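Copper homeostasis protein CutC (Streptococcus agalactiae, PDB 2BDQ) probably binds copper ions and takes part in copper homeostasis in the cytoplasm. Local coordinates at residues L3-A8 with I22-L27; E9-L14 with K44-Y49. One frame throughout, in Å; residues are numbered along the deposited sequence.

Interaction 1 pairs the first two strands of the closed parallel barrel, with Glu5, Cys7, Arg24 and Glu26 on one face and Phe6, Ala8, Val25 and Leu27 on the other, and interaction 2 lies further out. That second face meets the loop and helix of interaction 2, whose centre lies about 12 Å from the centre of interaction 1. Leu27 CD1 packs 3.5 Å from Ala46 CB of the helix, and Ala8 CB lies 3.9 Å from Leu14 CD2 of the loop. Interaction 1 sits about 10 Å from the centre of the chain, interaction 2 about 17 Å, both measured between centres.

Interaction 1: residues L3-A8 with I22-L27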
ATOM      1  N   LEU A   3     -24.771  -8.444  -8.714  1.00 25.46           N
ATOM      2  CA  LEU A   3     -23.408  -8.193  -9.171  1.00 23.59           C
ATOM      3  C   LEU A   3     -22.470  -8.276  -7.967  1.00 22.40           C
ATOM      4  O   LEU A   3     -22.662  -7.574  -6.979  1.00 21.66           O
ATOM      5  CB  LEU A   3     -23.347  -6.804  -9.814  1.00 25.19           C
ATOM      6  CG  LEU A   3     -22.150  -6.380 -10.669  1.00 27.42           C
ATOM      7  CD1 LEU A   3     -22.581  -5.226 -11.576  1.00 28.10           C
ATOM      8  CD2 LEU A   3     -20.979  -5.965  -9.780  1.00 26.67           C
ATOM      9  N   ARG A   4     -21.471  -9.150  -8.041  1.00 21.35           N
ATOM     10  CA  ARG A   4     -20.521  -9.303  -6.941  1.00 22.13           C
ATOM     11  C   ARG A   4     -19.161  -8.672  -7.214  1.00 20.83           C
ATOM     12  O   ARG A   4     -18.572  -8.877  -8.274  1.00 20.85           O
ATOM     13  CB  ARG A   4     -20.330 -10.782  -6.596  1.00 23.09           C
ATOM     14  CG  ARG A   4     -21.456 -11.358  -5.747  1.00 27.47           C
ATOM     15  CD  ARG A   4     -21.141 -12.781  -5.284  1.00 28.89           C
ATOM     16  NE  ARG A   4     -21.423 -13.774  -6.315  1.00 31.20           N
ATOM     17  CZ  ARG A   4     -21.283 -15.085  -6.139  1.00 33.16           C
ATOM     18  NH1 ARG A   4     -21.569 -15.921  -7.129  1.00 32.58           N
ATOM     19  NH2 ARG A   4     -20.851 -15.563  -4.972  1.00 34.10           N
ATOM     20  N   GLU A   5     -18.672  -7.904  -6.244  1.00 21.22           N
ATOM     21  CA  GLU A   5     -17.381  -7.228  -6.343  1.00 19.99           C
ATOM     22  C   GLU A   5     -16.391  -7.767  -5.317  1.00 20.14           C
ATOM     23  O   GLU A   5     -16.651  -7.761  -4.112  1.00 20.97           O
ATOM     24  CB  GLU A   5     -17.562  -5.724  -6.125  1.00 17.92           C
ATOM     25  CG  GLU A   5     -16.264  -4.929  -6.039  1.00 19.56           C
ATOM     26  CD  GLU A   5     -16.504  -3.430  -5.876  1.00 21.29           C
ATOM     27  OE1 GLU A   5     -17.086  -2.821  -6.804  1.00 20.15           O
ATOM     28  OE2 GLU A   5     -16.114  -2.864  -4.823  1.00 18.99           O
ATOM     29  N   PHE A   6     -15.249  -8.234  -5.794  1.00 19.19           N
ATOM     30  CA  PHE A   6     -14.233  -8.754  -4.903  1.00 18.83           C
ATOM     31  C   PHE A   6     -13.227  -7.670  -4.492  1.00 18.08           C
ATOM     32  O   PHE A   6     -12.687  -6.958  -5.340  1.00 17.16           O
ATOM     33  CB  PHE A   6     -13.517  -9.920  -5.576  1.00 18.70           C
ATOM     34  CG  PHE A   6     -12.360 -10.443  -4.792  1.00 20.05           C
ATOM     35  CD1 PHE A   6     -11.062 -10.306  -5.273  1.00 20.86           C
ATOM     36  CD2 PHE A   6     -12.559 -11.061  -3.566  1.00 21.27           C
ATOM     37  CE1 PHE A   6      -9.975 -10.777  -4.534  1.00 20.91           C
ATOM     38  CE2 PHE A   6     -11.481 -11.535  -2.821  1.00 21.77           C
ATOM     39  CZ  PHE A   6     -10.188 -11.396  -3.307  1.00 20.28           C
ATOM     40  N   CYS A   7     -12.997  -7.552  -3.186  1.00 17.77           N
ATOM     41  CA  CYS A   7     -12.067  -6.577  -2.624  1.00 17.73           C
ATOM     42  C   CYS A   7     -10.704  -7.261  -2.493  1.00 17.30           C
ATOM     43  O   CYS A   7     -10.530  -8.166  -1.677  1.00 17.27           O
ATOM     44  CB  CYS A   7     -12.569  -6.116  -1.247  1.00 20.86           C
ATOM     45  SG  CYS A   7     -11.552  -4.845  -0.422  1.00 23.53           S
ATOM     46  N   ALA A   8      -9.741  -6.821  -3.295  1.00 16.49           N
ATOM     47  CA  ALA A   8      -8.414  -7.416  -3.300  1.00 17.17           C
ATOM     48  C   ALA A   8      -7.310  -6.510  -2.785  1.00 17.39           C
ATOM     49  O   ALA A   8      -7.450  -5.293  -2.750  1.00 17.72           O
ATOM     50  CB  ALA A   8      -8.067  -7.872  -4.730  1.00 17.40           C
ATOM     51  N   ILE A  22     -17.679 -13.305 -10.427  1.00 30.34           N
ATOM     52  CA  ILE A  22     -17.187 -12.000 -10.007  1.00 29.03           C
ATOM     53  C   ILE A  22     -17.049 -11.101 -11.223  1.00 27.90           C
ATOM     54  O   ILE A  22     -16.266 -11.384 -12.128  1.00 27.67           O
ATOM     55  CB  ILE A  22     -15.834 -12.127  -9.290  1.00 28.88           C
ATOM     56  CG1 ILE A  22     -16.047 -12.845  -7.952  1.00 29.15           C
ATOM     57  CG2 ILE A  22     -15.209 -10.745  -9.097  1.00 25.81           C
ATOM     58  CD1 ILE A  22     -14.790 -13.063  -7.148  1.00 29.48           C
ATOM     59  N   SER A  23     -17.815 -10.017 -11.253  1.00 26.98           N
ATOM     60  CA  SER A  23     -17.759  -9.124 -12.398  1.00 26.98           C
ATOM     61  C   SER A  23     -16.826  -7.933 -12.215  1.00 25.29           C
ATOM     62  O   SER A  23     -16.384  -7.334 -13.191  1.00 24.19           O
ATOM     63  CB  SER A  23     -19.169  -8.637 -12.762  1.00 28.73           C
ATOM     64  OG  SER A  23     -19.824  -8.039 -11.653  1.00 33.33           O
ATOM     65  N   ARG A  24     -16.498  -7.607 -10.974  1.00 24.03           N
ATOM     66  CA  ARG A  24     -15.634  -6.467 -10.728  1.00 22.78           C
ATOM     67  C   ARG A  24     -14.789  -6.671  -9.483  1.00 22.37           C
ATOM     68  O   ARG A  24     -15.151  -7.426  -8.580  1.00 19.09           O
ATOM     69  CB  ARG A  24     -16.505  -5.222 -10.572  1.00 22.82           C
ATOM     70  CG  ARG A  24     -15.802  -3.898 -10.666  1.00 20.93           C
ATOM     71  CD  ARG A  24     -16.845  -2.792 -10.763  1.00 21.66           C
ATOM     72  NE  ARG A  24     -17.661  -2.732  -9.560  1.00 21.70           N
ATOM     73  CZ  ARG A  24     -18.988  -2.620  -9.543  1.00 21.00           C
ATOM     74  NH1 ARG A  24     -19.681  -2.553 -10.671  1.00 20.05           N
ATOM     75  NH2 ARG A  24     -19.627  -2.577  -8.380  1.00 21.33           N
ATOM     76  N   VAL A  25     -13.654  -5.991  -9.443  1.00 21.92           N
ATOM     77  CA  VAL A  25     -12.772  -6.089  -8.299  1.00 21.65           C
ATOM     78  C   VAL A  25     -12.369  -4.692  -7.866  1.00 21.03           C
ATOM     79  O   VAL A  25     -12.175  -3.805  -8.701  1.00 22.30           O
ATOM     80  CB  VAL A  25     -11.521  -6.962  -8.634  1.00 21.63           C
ATOM     81  CG1 VAL A  25     -11.162  -6.793 -10.079  1.00 24.18           C
ATOM     82  CG2 VAL A  25     -10.345  -6.576  -7.755  1.00 18.94           C
ATOM     83  N   GLU A  26     -12.301  -4.486  -6.555  1.00 18.66           N
ATOM     84  CA  GLU A  26     -11.882  -3.203  -6.025  1.00 19.17           C
ATOM     85  C   GLU A  26     -10.403  -3.412  -5.745  1.00 18.34           C
ATOM     86  O   GLU A  26     -10.037  -4.196  -4.870  1.00 16.88           O
ATOM     87  CB  GLU A  26     -12.605  -2.852  -4.722  1.00 20.01           C
ATOM     88  CG  GLU A  26     -12.209  -1.471  -4.190  1.00 23.89           C
ATOM     89  CD  GLU A  26     -12.719  -1.187  -2.788  1.00 27.04           C
ATOM     90  OE1 GLU A  26     -12.369  -1.944  -1.855  1.00 29.14           O
ATOM     91  OE2 GLU A  26     -13.466  -0.196  -2.613  1.00 30.26           O
ATOM     92  N   LEU A  27      -9.559  -2.720  -6.501  1.00 18.21           N
ATOM     93  CA  LEU A  27      -8.119  -2.852  -6.355  1.00 19.51           C
ATOM     94  C   LEU A  27      -7.525  -1.847  -5.363  1.00 19.64           C
ATOM     95  O   LEU A  27      -7.672  -0.639  -5.516  1.00 18.61           O
ATOM     96  CB  LEU A  27      -7.443  -2.674  -7.726  1.00 19.68           C
ATOM     97  CG  LEU A  27      -6.081  -3.318  -8.025  1.00 20.22           C
ATOM     98  CD1 LEU A  27      -5.348  -2.532  -9.103  1.00 15.94           C
ATOM     99  CD2 LEU A  27      -5.240  -3.344  -6.771  1.00 21.61           C
TER
HETATM  100  O   HOH W   1     -20.856 -10.693 -10.224  1.00 29.43           O
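Glu5 and Arg24 both hold CG anti to the backbone N (chi1 -165° in Arg24), but Glu5 then runs extended whereas Arg24 bends at chi3, 63°, and turns its guanidinium back to the carboxylate. The grip is side-on and converges on one oxygen: Arg24 NE donates to Glu5 OE1 at 2.8 Å, on the anti lone pair, and Arg24 NH2 reaches the same Glu5 OE1 at 3.0 Å from above the carboxylate plane. OE1 lies in the guanidinium plane, although the two flat groups are 75° apart. Leu3 CD2 rests over one guanidinium face, near its rim. The other oxygen, Glu5 OE2, is hydrogen-bonded to His205 ND1 and stands 4.4 Å from Glu26 OE2, a like-charge approach that could raise the proton affinity of Glu26, while the Arg24 salt bridge would offset this in Glu5. Beneath these side chains, strands 3-9 and 24-28 are the first two of a parallel eight-stranded TIM barrel, in register Glu5 with Arg24 through Ala8 with Leu27. Phe6 N donates to Arg24 O, and Phe6 O accepts from Glu26 N at 2.8 Å; Ala8 N to Glu26 O continues the ladder. On the opposite sheet face Phe6 CB meets Ile22 CD1 at 3.7 Å, and Ala8 CB touches Val25 CG2. Ahead of the bridged pairs, Ser23 N donates to Arg4 O nearly along the C=O axis, and a water joins the strands there, accepting from Arg4 N and hydrogen-bonded to Ser23 OG.

Interaction 2: residues E9-L14 with K44-Y49; sequences ENLTDL and KEANQY
Leaving strand 3-9, the chain passes Asn10 with a positive phi of 64° and then makes a type I beta turn from Leu11 to Leu14, closed by a weak Leu14 N to Leu11 O hydrogen bond, alongside residues 44-49 of helix 40-52. This is a loop-to-helix contact of the TIM barrel: the loop that follows the first strand lies against helix 40-52, which precedes the third strand and forms part of the layer outside the sheet. Leucines at the two ends of the turn carry its side of the contact, both pointing toward the helix. Leu11 takes the crowded rotamer, CG between the backbone N and the carbonyl carbon (chi1 45°), and brings its CD2 methyl onto the helix backbone, 3.7 Å from Ala46 N. The same methyl touches Ala46 CB at 4.0 Å and, less closely, Glu45 CB, so a single methyl spans the backbone and side chain of Ala46 and the CB of Glu45. Leu14, with CG anti to the carbonyl carbon, directs CD1 to Ala46 CB at 4.4 Å, while its CB meets the ring of Tyr49. The contact across the two segments is apolar and modest, 207 Å² in total. It also borders the subunit interface: Glu45 bends at chi2 and its OE2 forms a salt bridge with Arg76 of the second subunit, whose Leu73 packs on Leu11. One helical turn after Glu45, Tyr49 has CG anti to its backbone N (chi1 -178°), which carries the ring across to the turn. Its CE2 edge lies 4.0 Å from Leu14 CB and 3.9 Å from Leu14 O, with that oxygen close to the ring plane.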
ATOM      1  N   GLU A   9      -6.217  -7.125  -2.363  1.00 18.10           N
ATOM      2  CA  GLU A   9      -5.047  -6.383  -1.924  1.00 19.32           C
ATOM      3  C   GLU A   9      -4.004  -6.880  -2.909  1.00 20.07           C
ATOM      4  O   GLU A   9      -3.579  -8.041  -2.834  1.00 20.88           O
ATOM      5  CB  GLU A   9      -4.641  -6.744  -0.491  1.00 18.87           C
ATOM      6  CG  GLU A   9      -3.360  -6.038  -0.051  1.00 20.65           C
ATOM      7  CD  GLU A   9      -2.957  -6.357   1.373  1.00 20.95           C
ATOM      8  OE1 GLU A   9      -3.728  -6.024   2.300  1.00 22.15           O
ATOM      9  OE2 GLU A   9      -1.865  -6.939   1.569  1.00 21.14           O
ATOM     10  N   ASN A  10      -3.634  -6.021  -3.857  1.00 20.03           N
ATOM     11  CA  ASN A  10      -2.658  -6.382  -4.880  1.00 20.40           C
ATOM     12  C   ASN A  10      -3.233  -7.506  -5.739  1.00 21.21           C
ATOM     13  O   ASN A  10      -4.443  -7.723  -5.727  1.00 20.30           O
ATOM     14  CB  ASN A  10      -1.356  -6.781  -4.205  1.00 19.55           C
ATOM     15  CG  ASN A  10      -0.805  -5.658  -3.345  1.00 20.41           C
ATOM     16  OD1 ASN A  10      -0.141  -5.898  -2.338  1.00 22.95           O
ATOM     17  ND2 ASN A  10      -1.082  -4.417  -3.747  1.00 13.23           N
ATOM     18  N   LEU A  11      -2.408  -8.237  -6.477  1.00 21.69           N
ATOM     19  CA  LEU A  11      -3.000  -9.262  -7.328  1.00 25.02           C
ATOM     20  C   LEU A  11      -2.730 -10.698  -6.970  1.00 24.58           C
ATOM     21  O   LEU A  11      -2.895 -11.599  -7.786  1.00 25.43           O
ATOM     22  CB  LEU A  11      -2.646  -8.991  -8.790  1.00 25.50           C
ATOM     23  CG  LEU A  11      -1.220  -8.617  -9.155  1.00 27.83           C
ATOM     24  CD1 LEU A  11      -0.397  -9.885  -9.349  1.00 29.42           C
ATOM     25  CD2 LEU A  11      -1.240  -7.790 -10.434  1.00 27.48           C
ATOM     26  N   THR A  12      -2.369 -10.902  -5.714  1.00 25.20           N
ATOM     27  CA  THR A  12      -2.064 -12.218  -5.188  1.00 26.43           C
ATOM     28  C   THR A  12      -3.225 -13.204  -5.315  1.00 27.47           C
ATOM     29  O   THR A  12      -3.032 -14.347  -5.721  1.00 28.13           O
ATOM     30  CB  THR A  12      -1.678 -12.120  -3.701  1.00 26.71           C
ATOM     31  OG1 THR A  12      -0.695 -11.092  -3.532  1.00 26.76           O
ATOM     32  CG2 THR A  12      -1.113 -13.433  -3.213  1.00 25.02           C
ATOM     33  N   ASP A  13      -4.430 -12.762  -4.968  1.00 28.21           N
ATOM     34  CA  ASP A  13      -5.601 -13.630  -5.001  1.00 28.42           C
ATOM     35  C   ASP A  13      -6.462 -13.498  -6.249  1.00 27.99           C
ATOM     36  O   ASP A  13      -7.579 -14.007  -6.282  1.00 27.60           O
ATOM     37  CB  ASP A  13      -6.451 -13.355  -3.761  1.00 29.71           C
ATOM     38  CG  ASP A  13      -5.646 -13.445  -2.480  1.00 31.05           C
ATOM     39  OD1 ASP A  13      -5.913 -12.656  -1.549  1.00 33.90           O
ATOM     40  OD2 ASP A  13      -4.746 -14.307  -2.401  1.00 33.31           O
ATOM     41  N   LEU A  14      -5.945 -12.843  -7.279  1.00 27.83           N
ATOM     42  CA  LEU A  14      -6.722 -12.654  -8.499  1.00 29.67           C
ATOM     43  C   LEU A  14      -6.752 -13.849  -9.448  1.00 31.97           C
ATOM     44  O   LEU A  14      -7.671 -13.973 -10.256  1.00 31.03           O
ATOM     45  CB  LEU A  14      -6.220 -11.427  -9.264  1.00 27.60           C
ATOM     46  CG  LEU A  14      -6.324 -10.056  -8.594  1.00 26.31           C
ATOM     47  CD1 LEU A  14      -5.872  -9.016  -9.596  1.00 26.31           C
ATOM     48  CD2 LEU A  14      -7.746  -9.768  -8.134  1.00 25.16           C
ATOM     49  N   LYS A  44      -1.289  -1.053 -13.146  1.00 17.14           N
ATOM     50  CA  LYS A  44      -1.067  -1.357 -14.555  1.00 18.39           C
ATOM     51  C   LYS A  44      -1.235  -2.841 -14.868  1.00 18.76           C
ATOM     52  O   LYS A  44      -1.969  -3.214 -15.790  1.00 18.37           O
ATOM     53  CB  LYS A  44       0.331  -0.905 -14.969  1.00 18.19           C
ATOM     54  CG  LYS A  44       0.772  -1.323 -16.368  1.00 19.79           C
ATOM     55  CD  LYS A  44       2.196  -0.828 -16.623  1.00 23.44           C
ATOM     56  CE  LYS A  44       2.774  -1.339 -17.933  1.00 24.44           C
ATOM     57  NZ  LYS A  44       1.974  -0.884 -19.099  1.00 29.23           N
ATOM     58  N   GLU A  45      -0.556  -3.689 -14.105  1.00 18.36           N
ATOM     59  CA  GLU A  45      -0.636  -5.123 -14.336  1.00 17.36           C
ATOM     60  C   GLU A  45      -1.976  -5.740 -13.961  1.00 16.73           C
ATOM     61  O   GLU A  45      -2.467  -6.625 -14.656  1.00 15.58           O
ATOM     62  CB  GLU A  45       0.499  -5.830 -13.593  1.00 16.76           C
ATOM     63  CG  GLU A  45       1.891  -5.401 -14.058  1.00 20.20           C
ATOM     64  CD  GLU A  45       2.061  -5.514 -15.569  1.00 23.70           C
ATOM     65  OE1 GLU A  45       1.699  -6.572 -16.136  1.00 25.50           O
ATOM     66  OE2 GLU A  45       2.564  -4.551 -16.192  1.00 24.23           O
ATOM     67  N   ALA A  46      -2.562  -5.285 -12.860  1.00 15.99           N
ATOM     68  CA  ALA A  46      -3.846  -5.816 -12.437  1.00 16.17           C
ATOM     69  C   ALA A  46      -4.907  -5.500 -13.493  1.00 16.04           C
ATOM     70  O   ALA A  46      -5.671  -6.379 -13.884  1.00 15.78           O
ATOM     71  CB  ALA A  46      -4.247  -5.228 -11.093  1.00 14.86           C
ATOM     72  N   ASN A  47      -4.941  -4.255 -13.960  1.00 17.46           N
ATOM     73  CA  ASN A  47      -5.918  -3.855 -14.972  1.00 20.28           C
ATOM     74  C   ASN A  47      -5.815  -4.703 -16.233  1.00 21.73           C
ATOM     75  O   ASN A  47      -6.823  -5.145 -16.779  1.00 22.33           O
ATOM     76  CB  ASN A  47      -5.747  -2.382 -15.351  1.00 19.75           C
ATOM     77  CG  ASN A  47      -6.171  -1.442 -14.242  1.00 22.19           C
ATOM     78  OD1 ASN A  47      -6.102  -0.221 -14.389  1.00 24.47           O
ATOM     79  ND2 ASN A  47      -6.604  -2.004 -13.121  1.00 24.01           N
ATOM     80  N   GLN A  48      -4.593  -4.925 -16.700  1.00 23.46           N
ATOM     81  CA  GLN A  48      -4.381  -5.726 -17.899  1.00 24.34           C
ATOM     82  C   GLN A  48      -4.742  -7.182 -17.639  1.00 23.60           C
ATOM     83  O   GLN A  48      -5.347  -7.833 -18.484  1.00 23.63           O
ATOM     84  CB  GLN A  48      -2.923  -5.620 -18.350  1.00 26.56           C
ATOM     85  CG  GLN A  48      -2.594  -6.391 -19.622  1.00 31.23           C
ATOM     86  CD  GLN A  48      -1.176  -6.117 -20.103  1.00 35.03           C
ATOM     87  OE1 GLN A  48      -0.763  -4.957 -20.224  1.00 37.87           O
ATOM     88  NE2 GLN A  48      -0.425  -7.179 -20.382  1.00 35.78           N
ATOM     89  N   TYR A  49      -4.375  -7.684 -16.465  1.00 23.35           N
ATOM     90  CA  TYR A  49      -4.664  -9.066 -16.100  1.00 23.68           C
ATOM     91  C   TYR A  49      -6.164  -9.298 -15.968  1.00 24.01           C
ATOM     92  O   TYR A  49      -6.699 -10.257 -16.512  1.00 26.20           O
ATOM     93  CB  TYR A  49      -3.989  -9.420 -14.776  1.00 24.80           C
ATOM     94  CG  TYR A  49      -4.191 -10.855 -14.352  1.00 27.55           C
ATOM     95  CD1 TYR A  49      -3.430 -11.880 -14.907  1.00 28.32           C
ATOM     96  CD2 TYR A  49      -5.147 -11.189 -13.392  1.00 28.04           C
ATOM     97  CE1 TYR A  49      -3.614 -13.210 -14.511  1.00 31.30           C
ATOM     98  CE2 TYR A  49      -5.340 -12.508 -12.993  1.00 29.77           C
ATOM     99  CZ  TYR A  49      -4.567 -13.514 -13.554  1.00 30.32           C
ATOM    100  OH  TYR A  49      -4.739 -14.819 -13.153  1.00 31.93           O
TER